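Lmo2051 protein (Listeria monocytogenes, PDB 3I18) probably hydrolyses proteins in an ATP-dependent manner as a membrane-bound serine protease of the S16 family, of which this chain is the PDZ domain. Local coordinates at residues A[21-26]-A[68-73]; A[32-37]-A[55-60]; A[46-51]-A[83-88]. One frame throughout, in Å; residues are numbered along the deposited sequence.

Contact 1: A[21-26]-A[68-73]; sequences ADVLHA and EQADIK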
loop_
_atom_site.group_PDB
_atom_site.type_symbol
_atom_site.label_atom_id
_atom_site.label_comp_id
_atom_site.label_asym_id
_atom_site.label_seq_id
_atom_site.Cartn_x
_atom_site.Cartn_y
_atom_site.Cartn_z
ATOM N N ALA A 21 -0.135 10.279 -2.116
ATOM C CA ALA A 21 -1.220 11.060 -2.701
ATOM C C ALA A 21 -0.946 11.471 -4.146
ATOM O O ALA A 21 -1.863 11.860 -4.869
ATOM C CB ALA A 21 -1.487 12.301 -1.854
ATOM N N ASP A 22 0.311 11.386 -4.562
ATOM C CA ASP A 22 0.692 11.763 -5.913
ATOM C C ASP A 22 0.694 10.549 -6.847
ATOM O O ASP A 22 1.050 10.662 -8.018
ATOM C CB ASP A 22 2.076 12.423 -5.880
ATOM C CG ASP A 22 2.118 13.738 -6.641
ATOM O OD1 ASP A 22 1.123 14.493 -6.595
ATOM O OD2 ASP A 22 3.156 14.023 -7.271
ATOM N N VAL A 23 0.275 9.396 -6.326
ATOM C CA VAL A 23 0.232 8.154 -7.105
ATOM C C VAL A 23 -1.088 7.385 -6.984
ATOM O O VAL A 23 -1.759 7.120 -7.983
ATOM C CB VAL A 23 1.360 7.177 -6.672
ATOM C CG1 VAL A 23 1.226 5.859 -7.421
ATOM C CG2 VAL A 23 2.719 7.794 -6.918
ATOM N N LEU A 24 -1.450 7.020 -5.755
ATOM C CA LEU A 24 -2.660 6.238 -5.504
ATOM C C LEU A 24 -3.925 7.060 -5.295
ATOM O O LEU A 24 -3.873 8.254 -4.995
ATOM C CB LEU A 24 -2.440 5.338 -4.277
ATOM C CG LEU A 24 -1.270 4.349 -4.329
ATOM C CD1 LEU A 24 -1.080 3.703 -2.974
ATOM C CD2 LEU A 24 -1.535 3.300 -5.405
ATOM N N HIS A 25 -5.066 6.399 -5.465
ATOM C CA HIS A 25 -6.367 7.022 -5.266
ATOM C C HIS A 25 -7.276 6.009 -4.588
ATOM O O HIS A 25 -7.043 4.800 -4.666
ATOM C CB HIS A 25 -6.986 7.456 -6.602
ATOM C CG HIS A 25 -6.359 8.678 -7.198
ATOM N ND1 HIS A 25 -5.303 8.621 -8.084
ATOM C CD2 HIS A 25 -6.640 9.994 -7.033
ATOM C CE1 HIS A 25 -4.962 9.848 -8.438
ATOM N NE2 HIS A 25 -5.757 10.699 -7.814
ATOM N N ALA A 26 -8.306 6.502 -3.912
ATOM C CA ALA A 26 -9.244 5.623 -3.231
ATOM C C ALA A 26 -9.890 4.713 -4.266
ATOM O O ALA A 26 -10.327 5.175 -5.322
ATOM C CB ALA A 26 -10.299 6.450 -2.516
ATOM N N GLU A 68 -1.113 -0.001 -13.425
ATOM C CA GLU A 68 -0.018 0.949 -13.337
ATOM C C GLU A 68 1.092 0.468 -12.405
ATOM O O GLU A 68 0.968 -0.554 -11.724
ATOM C CB GLU A 68 -0.555 2.300 -12.845
ATOM C CG GLU A 68 -1.743 2.858 -13.640
ATOM C CD GLU A 68 -1.390 3.238 -15.069
ATOM O OE1 GLU A 68 -0.946 2.355 -15.833
ATOM O OE2 GLU A 68 -1.559 4.420 -15.436
ATOM N N GLN A 69 2.184 1.221 -12.384
ATOM C CA GLN A 69 3.317 0.896 -11.535
ATOM C C GLN A 69 4.026 2.184 -11.183
ATOM O O GLN A 69 4.219 3.049 -12.035
ATOM C CB GLN A 69 4.286 -0.027 -12.265
ATOM C CG GLN A 69 5.407 -0.539 -11.382
ATOM C CD GLN A 69 6.431 -1.336 -12.156
ATOM O OE1 GLN A 69 7.198 -0.780 -12.941
ATOM N NE2 GLN A 69 6.441 -2.648 -11.951
ATOM N N ALA A 70 4.420 2.317 -9.928
ATOM C CA ALA A 70 5.111 3.523 -9.513
ATOM C C ALA A 70 5.794 3.309 -8.181
ATOM O O ALA A 70 5.452 2.397 -7.428
ATOM C CB ALA A 70 4.121 4.676 -9.418
ATOM N N ASP A 71 6.775 4.156 -7.902
ATOM C CA ASP A 71 7.506 4.087 -6.652
ATOM C C ASP A 71 6.886 5.063 -5.673
ATOM O O ASP A 71 6.442 6.150 -6.058
ATOM C CB ASP A 71 8.976 4.463 -6.855
ATOM C CG ASP A 71 9.759 3.397 -7.571
ATOM O OD1 ASP A 71 9.582 2.203 -7.245
ATOM O OD2 ASP A 71 10.571 3.756 -8.455
ATOM N N ILE A 72 6.854 4.673 -4.406
ATOM C CA ILE A 72 6.297 5.534 -3.375
ATOM C C ILE A 72 7.259 5.527 -2.203
ATOM O O ILE A 72 7.726 4.475 -1.783
ATOM C CB ILE A 72 4.909 5.038 -2.928
ATOM C CG1 ILE A 72 3.974 4.990 -4.140
ATOM C CG2 ILE A 72 4.329 5.975 -1.873
ATOM C CD1 ILE A 72 2.556 4.542 -3.803
ATOM N N LYS A 73 7.586 6.713 -1.702
ATOM C CA LYS A 73 8.490 6.820 -0.570
ATOM C C LYS A 73 7.675 6.623 0.697
ATOM O O LYS A 73 6.570 7.162 0.829
ATOM C CB LYS A 73 9.178 8.191 -0.563
ATOM C CG LYS A 73 10.172 8.404 0.574
ATOM C CD LYS A 73 11.208 9.464 0.211
ATOM C CE LYS A 73 12.112 8.975 -0.917
ATOM N NZ LYS A 73 13.222 9.924 -1.227
#

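Contact 2: A[32-37]-A[55-60]; sequences EIDGNA and DTVKIN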
loop_
_atom_site.group_PDB
_atom_site.type_symbol
_atom_site.label_atom_id
_atom_site.label_comp_id
_atom_site.label_asym_id
_atom_site.label_seq_id
_atom_site.Cartn_x
_atom_site.Cartn_y
_atom_site.Cartn_z
ATOM N N GLU A 32 0.957 -5.916 -6.020
ATOM C CA GLU A 32 2.312 -6.315 -5.666
ATOM C C GLU A 32 3.070 -5.149 -5.057
ATOM O O GLU A 32 2.812 -3.986 -5.371
ATOM C CB GLU A 32 3.072 -6.831 -6.896
ATOM C CG GLU A 32 2.536 -8.138 -7.471
ATOM C CD GLU A 32 3.481 -8.783 -8.475
ATOM O OE1 GLU A 32 3.184 -9.912 -8.924
ATOM O OE2 GLU A 32 4.515 -8.176 -8.819
ATOM N N ILE A 33 3.983 -5.476 -4.156
ATOM C CA ILE A 33 4.821 -4.480 -3.512
ATOM C C ILE A 33 6.243 -5.045 -3.575
ATOM O O ILE A 33 6.498 -6.184 -3.174
ATOM C CB ILE A 33 4.358 -4.216 -2.050
ATOM C CG1 ILE A 33 5.233 -3.134 -1.416
ATOM C CG2 ILE A 33 4.394 -5.502 -1.231
ATOM C CD1 ILE A 33 4.665 -2.583 -0.114
ATOM N N ASP A 34 7.151 -4.244 -4.122
ATOM C CA ASP A 34 8.548 -4.617 -4.300
ATOM C C ASP A 34 8.735 -5.878 -5.150
ATOM O O ASP A 34 9.575 -6.736 -4.863
ATOM C CB ASP A 34 9.250 -4.731 -2.939
ATOM C CG ASP A 34 9.674 -3.373 -2.394
ATOM O OD1 ASP A 34 10.165 -3.295 -1.246
ATOM O OD2 ASP A 34 9.532 -2.365 -3.118
ATOM N N GLY A 35 7.933 -5.962 -6.210
ATOM C CA GLY A 35 7.998 -7.068 -7.157
ATOM C C GLY A 35 7.394 -8.393 -6.732
ATOM O O GLY A 35 7.549 -9.405 -7.426
ATOM N N ASN A 36 6.687 -8.395 -5.612
ATOM C CA ASN A 36 6.097 -9.624 -5.112
ATOM C C ASN A 36 4.631 -9.491 -4.713
ATOM O O ASN A 36 4.196 -8.446 -4.229
ATOM C CB ASN A 36 6.919 -10.130 -3.919
ATOM C CG ASN A 36 8.332 -10.538 -4.315
ATOM O OD1 ASN A 36 8.525 -11.504 -5.057
ATOM N ND2 ASN A 36 9.326 -9.797 -3.829
ATOM N N ALA A 37 3.871 -10.555 -4.944
ATOM C CA ALA A 37 2.462 -10.580 -4.591
ATOM C C ALA A 37 2.379 -11.087 -3.158
ATOM O O ALA A 37 3.137 -11.974 -2.762
ATOM C CB ALA A 37 1.698 -11.520 -5.528
ATOM N N ASP A 55 12.410 4.838 2.915
ATOM C CA ASP A 55 12.659 3.796 1.918
ATOM C C ASP A 55 11.676 3.981 0.780
ATOM O O ASP A 55 10.673 4.674 0.918
ATOM C CB ASP A 55 12.461 2.398 2.513
ATOM C CG ASP A 55 13.646 1.930 3.333
ATOM O OD1 ASP A 55 14.672 2.648 3.387
ATOM O OD2 ASP A 55 13.552 0.835 3.925
ATOM N N THR A 56 11.969 3.343 -0.344
ATOM C CA THR A 56 11.125 3.429 -1.518
ATOM C C THR A 56 10.552 2.051 -1.822
ATOM O O THR A 56 11.283 1.059 -1.820
ATOM C CB THR A 56 11.939 3.899 -2.740
ATOM O OG1 THR A 56 12.436 5.222 -2.501
ATOM C CG2 THR A 56 11.080 3.889 -3.987
ATOM N N VAL A 57 9.245 1.976 -2.053
ATOM C CA VAL A 57 8.626 0.695 -2.394
ATOM C C VAL A 57 8.030 0.781 -3.791
ATOM O O VAL A 57 7.488 1.816 -4.178
ATOM C CB VAL A 57 7.494 0.294 -1.399
ATOM C CG1 VAL A 57 8.078 0.000 -0.023
ATOM C CG2 VAL A 57 6.448 1.387 -1.310
ATOM N N LYS A 58 8.143 -0.301 -4.553
ATOM C CA LYS A 58 7.589 -0.341 -5.901
ATOM C C LYS A 58 6.182 -0.881 -5.765
ATOM O O LYS A 58 5.985 -1.966 -5.218
ATOM C CB LYS A 58 8.409 -1.265 -6.813
ATOM C CG LYS A 58 7.846 -1.368 -8.233
ATOM C CD LYS A 58 8.821 -2.030 -9.203
ATOM C CE LYS A 58 9.127 -3.465 -8.805
ATOM N NZ LYS A 58 10.059 -4.135 -9.768
ATOM N N ILE A 59 5.205 -0.127 -6.259
ATOM C CA ILE A 59 3.812 -0.537 -6.148
ATOM C C ILE A 59 3.152 -0.802 -7.495
ATOM O O ILE A 59 3.183 0.053 -8.383
ATOM C CB ILE A 59 2.973 0.546 -5.402
ATOM C CG1 ILE A 59 3.514 0.771 -3.986
ATOM C CG2 ILE A 59 1.516 0.115 -5.317
ATOM C CD1 ILE A 59 3.334 -0.410 -3.052
ATOM N N ASN A 60 2.585 -1.998 -7.659
ATOM C CA ASN A 60 1.857 -2.332 -8.883
ATOM C C ASN A 60 0.389 -2.260 -8.464
ATOM O O ASN A 60 -0.018 -2.907 -7.496
ATOM C CB ASN A 60 2.174 -3.754 -9.388
ATOM C CG ASN A 60 3.560 -3.873 -10.005
ATOM O OD1 ASN A 60 4.542 -4.112 -9.311
ATOM N ND2 ASN A 60 3.640 -3.700 -11.323
HETATM O O HOH W 1 11.704 -1.242 -0.364
HETATM O O HOH W 2 5.690 -4.253 -6.910
#

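Contact 3: A[46-51]-A[83-88]; sequences DYIHSK and PGIGIT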
loop_
_atom_site.group_PDB
_atom_site.type_symbol
_atom_site.label_atom_id
_atom_site.label_comp_id
_atom_site.label_asym_id
_atom_site.label_seq_id
_atom_site.Cartn_x
_atom_site.Cartn_y
_atom_site.Cartn_z
ATOM N N ASP A 46 2.972 -6.283 7.279
ATOM C CA ASP A 46 4.209 -6.757 7.906
ATOM C C ASP A 46 5.411 -6.357 7.065
ATOM O O ASP A 46 6.433 -5.925 7.591
ATOM C CB ASP A 46 4.227 -8.284 8.045
ATOM C CG ASP A 46 3.292 -8.794 9.116
ATOM O OD1 ASP A 46 3.047 -8.069 10.102
ATOM O OD2 ASP A 46 2.816 -9.940 8.973
ATOM N N TYR A 47 5.285 -6.518 5.751
ATOM C CA TYR A 47 6.380 -6.194 4.856
ATOM C C TYR A 47 6.770 -4.728 4.948
ATOM O O TYR A 47 7.955 -4.404 5.072
ATOM C CB TYR A 47 6.015 -6.552 3.415
ATOM C CG TYR A 47 7.146 -6.282 2.462
ATOM C CD1 TYR A 47 7.222 -5.077 1.760
ATOM C CD2 TYR A 47 8.186 -7.202 2.316
ATOM C CE1 TYR A 47 8.311 -4.795 0.944
ATOM C CE2 TYR A 47 9.278 -6.931 1.501
ATOM C CZ TYR A 47 9.335 -5.726 0.822
ATOM O OH TYR A 47 10.431 -5.435 0.043
ATOM N N ILE A 48 5.776 -3.845 4.905
ATOM C CA ILE A 48 6.030 -2.410 4.989
ATOM C C ILE A 48 6.750 -2.106 6.300
ATOM O O ILE A 48 7.739 -1.372 6.316
ATOM C CB ILE A 48 4.704 -1.607 4.913
ATOM C CG1 ILE A 48 4.062 -1.790 3.526
ATOM C CG2 ILE A 48 4.975 -0.141 5.183
ATOM C CD1 ILE A 48 2.631 -1.302 3.433
ATOM N N HIS A 49 6.267 -2.696 7.394
ATOM C CA HIS A 49 6.873 -2.476 8.708
ATOM C C HIS A 49 8.309 -2.986 8.805
ATOM O O HIS A 49 9.040 -2.601 9.717
ATOM C CB HIS A 49 6.042 -3.134 9.812
ATOM C CG HIS A 49 4.724 -2.471 10.064
ATOM N ND1 HIS A 49 3.939 -2.773 11.155
ATOM C CD2 HIS A 49 4.051 -1.521 9.369
ATOM C CE1 HIS A 49 2.842 -2.039 11.125
ATOM N NE2 HIS A 49 2.885 -1.270 10.052
ATOM N N SER A 50 8.713 -3.855 7.883
ATOM C CA SER A 50 10.070 -4.381 7.902
ATOM C C SER A 50 11.009 -3.394 7.225
ATOM O O SER A 50 12.227 -3.588 7.191
ATOM C CB SER A 50 10.139 -5.746 7.194
ATOM O OG SER A 50 10.037 -5.636 5.780
ATOM N N LYS A 51 10.440 -2.326 6.679
ATOM C CA LYS A 51 11.241 -1.313 6.007
ATOM C C LYS A 51 11.475 -0.121 6.928
ATOM O O LYS A 51 11.134 -0.165 8.114
ATOM C CB LYS A 51 10.540 -0.875 4.719
ATOM C CG LYS A 51 10.289 -2.034 3.776
ATOM C CD LYS A 51 11.589 -2.782 3.481
ATOM C CE LYS A 51 11.327 -4.091 2.750
ATOM N NZ LYS A 51 12.573 -4.693 2.174
ATOM N N PRO A 83 6.820 2.875 9.758
ATOM C CA PRO A 83 6.841 3.211 8.328
ATOM C C PRO A 83 5.496 2.882 7.693
ATOM O O PRO A 83 4.848 1.919 8.096
ATOM C CB PRO A 83 7.957 2.314 7.770
ATOM C CG PRO A 83 8.735 1.865 8.990
ATOM C CD PRO A 83 7.662 1.701 10.026
ATOM N N GLY A 84 5.084 3.678 6.710
ATOM C CA GLY A 84 3.823 3.434 6.040
ATOM C C GLY A 84 3.713 4.176 4.719
ATOM O O GLY A 84 4.460 5.118 4.458
ATOM N N ILE A 85 2.786 3.736 3.873
ATOM C CA ILE A 85 2.560 4.376 2.590
ATOM C C ILE A 85 1.682 5.604 2.820
ATOM O O ILE A 85 1.783 6.603 2.102
ATOM C CB ILE A 85 1.840 3.411 1.620
ATOM C CG1 ILE A 85 2.720 2.196 1.365
ATOM C CG2 ILE A 85 1.512 4.126 0.300
ATOM C CD1 ILE A 85 2.031 1.100 0.560
ATOM N N GLY A 86 0.827 5.515 3.834
ATOM C CA GLY A 86 -0.062 6.613 4.175
ATOM C C GLY A 86 -1.463 6.385 3.652
ATOM O O GLY A 86 -2.091 7.312 3.143
ATOM N N ILE A 87 -1.960 5.158 3.795
ATOM C CA ILE A 87 -3.286 4.791 3.313
ATOM C C ILE A 87 -4.040 3.882 4.282
ATOM O O ILE A 87 -3.441 3.256 5.160
ATOM C CB ILE A 87 -3.178 4.024 1.977
ATOM C CG1 ILE A 87 -2.293 2.785 2.171
ATOM C CG2 ILE A 87 -2.600 4.919 0.893
ATOM C CD1 ILE A 87 -2.062 1.959 0.906
ATOM N N THR A 88 -5.361 3.821 4.134
ATOM C CA THR A 88 -6.161 2.910 4.942
ATOM C C THR A 88 -6.650 1.882 3.928
ATOM O O THR A 88 -6.786 2.190 2.736
ATOM C CB THR A 88 -7.376 3.598 5.629
ATOM O OG1 THR A 88 -8.204 4.228 4.644
ATOM C CG2 THR A 88 -6.902 4.639 6.636
HETATM O O HOH W 3 2.365 0.761 7.761
#

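Contact 1: A[21-26]-A[68-73]
V23 and L24 meet A70 and I72 through apolar side chains, with no hydrogen bond passing between 21-26 and 68-73. V23 sits over the strand and touches it with both branches. Its CG1, anti to the backbone N (chi1 176°), comes to 3.7 Å from A70 CB, while its CG2 lies 4.1 Å from I72 CG1 and 4.2 Å from D71 O. The small A70 lets the strand come up to a branched valine without a longer side chain between them. I72 supplies the reach: its chain is extended beyond CG1 (chi2 -179°), and its terminal CD1 is the atom both loop residues share. That methyl lies 4.1 Å from V23 CG1. L24 meets the same I72 CD1 with both its CD1, at 3.8 Å, and its CG, at 3.9 Å; the two chains cross at about a right angle, and both residues are buried.

A70 and I72 spend backbone hydrogen bonds on I59 and V57 of strand 56-63, and H25 N bonds to D28 OD2. V23 also rests on Y61, extending the apolar patch onto that strand. The arrangement belongs to the PDZ fold: the connection between strands 9-14 and 29-33, with its short 3-10 segment, folds over the curved antiparallel sheet and covers part of its apolar face.

Contact 2: A[32-37]-A[55-60]
E32 and N60 form an antiparallel hydrogen-bonded pair, and I33 and I59 beside them a non-hydrogen-bonded one. N60 N gives a nearly straight bond to E32 O (3.0 Å, 177°), whereas the return bond from E32 N to N60 O is weak at 3.5 Å. Beyond I33, D34 N still donates to K58 O at 2.8 Å, but the chain then leaves the strand in a type I' turn from I33 to N36. Its two central residues, D34 and G35, both have positive phi, easy for glycine and tolerated by aspartate at the first turn position.

The turn takes D34's own carbonyl out of the pairing, and its side chain stands in. OD2 accepts K58 N at 2.9 Å, met nearly along its C-O axis, a task for which a short carboxylate is well suited. The other oxygen, OD1, is hydrogen-bonded to Y47 OH and accepts from a water that also donates to T56 O. A second water accepts from G35 N and donates to K58 O, bridging the turn and the strand. On the buried face I33 and I59 lie side by side, pointing the same way, with I33 CG1 3.7 Å from I59 CD1; I33 CG1 also faces V57 CB.

Helix 41-49 covers that apolar side, where I33 touches F44, Y47 and I48. Along its other edge strand 56-63 pairs with strand 66-76, while K58 and N60 touch Q69 on the far face.

Contact 3: A[46-51]-A[83-88]
H49 and P83 are joined through a water, and no direct hydrogen bond links 46-51 to 83-88. The water donates to P83 O at 2.8 Å and lies in the plane of the H49 ring, at its edge, where it accepts a weak bond from NE2. With no N-H of its own, P83 brings no donor to this junction; its ring instead packs on the K51 carbonyl in the loop after helix 41-49, CG lying 3.3 Å from K51 O. K51 N bonds back to I48 O.

I48 carries the buried part. Its CG2, anti to the backbone N, points at the strand's backbone, 3.6 Å from P83 O and 3.9 Å from G84 CA. The other branch ends in CD1, which meets I85 CD1 at 3.8 Å as the two isoleucines cross at about a right angle. Branched apolar chains suit this position, shut in between helix and sheet. G86, with a phi of 101°, adopts a conformation that calls for glycine, and with I87 it forms a G1 bulge opposite H100, a residue of the C-terminal histidine tag.

The sequence G84-I87 resembles the carboxylate-binding loop of PDZ domains, and backbone hydrogen bonds of I85, G86 and I87 with H100 are consistent with the tag occupying the peptide groove. Around the contact, K51 and I85 both pack on L74 of strand 66-76, I85 also on I72 of that strand, and I87 touches V14 and I30.

In the fold
Contact 3 is the buried one, whereas contacts 1 and 2 are only partly buried, with exposed residues at their margins. Contacts 1 and 2 reach the same sheet through strands 66-76 and 56-63, which are neighbours in it, and strand 83-89 of contact 3 lies along the other side of 66-76. Contact 2, pairing strands at a turn, is mostly polar and backbone-driven; contact 1, a loop laid on a sheet, is wholly apolar in its side-chain packing; contact 3, helix on strand, mixes apolar packing with a water bridge. I85 of contact 3 also meets I59 of contact 2, so the isoleucines of both contacts belong to one core.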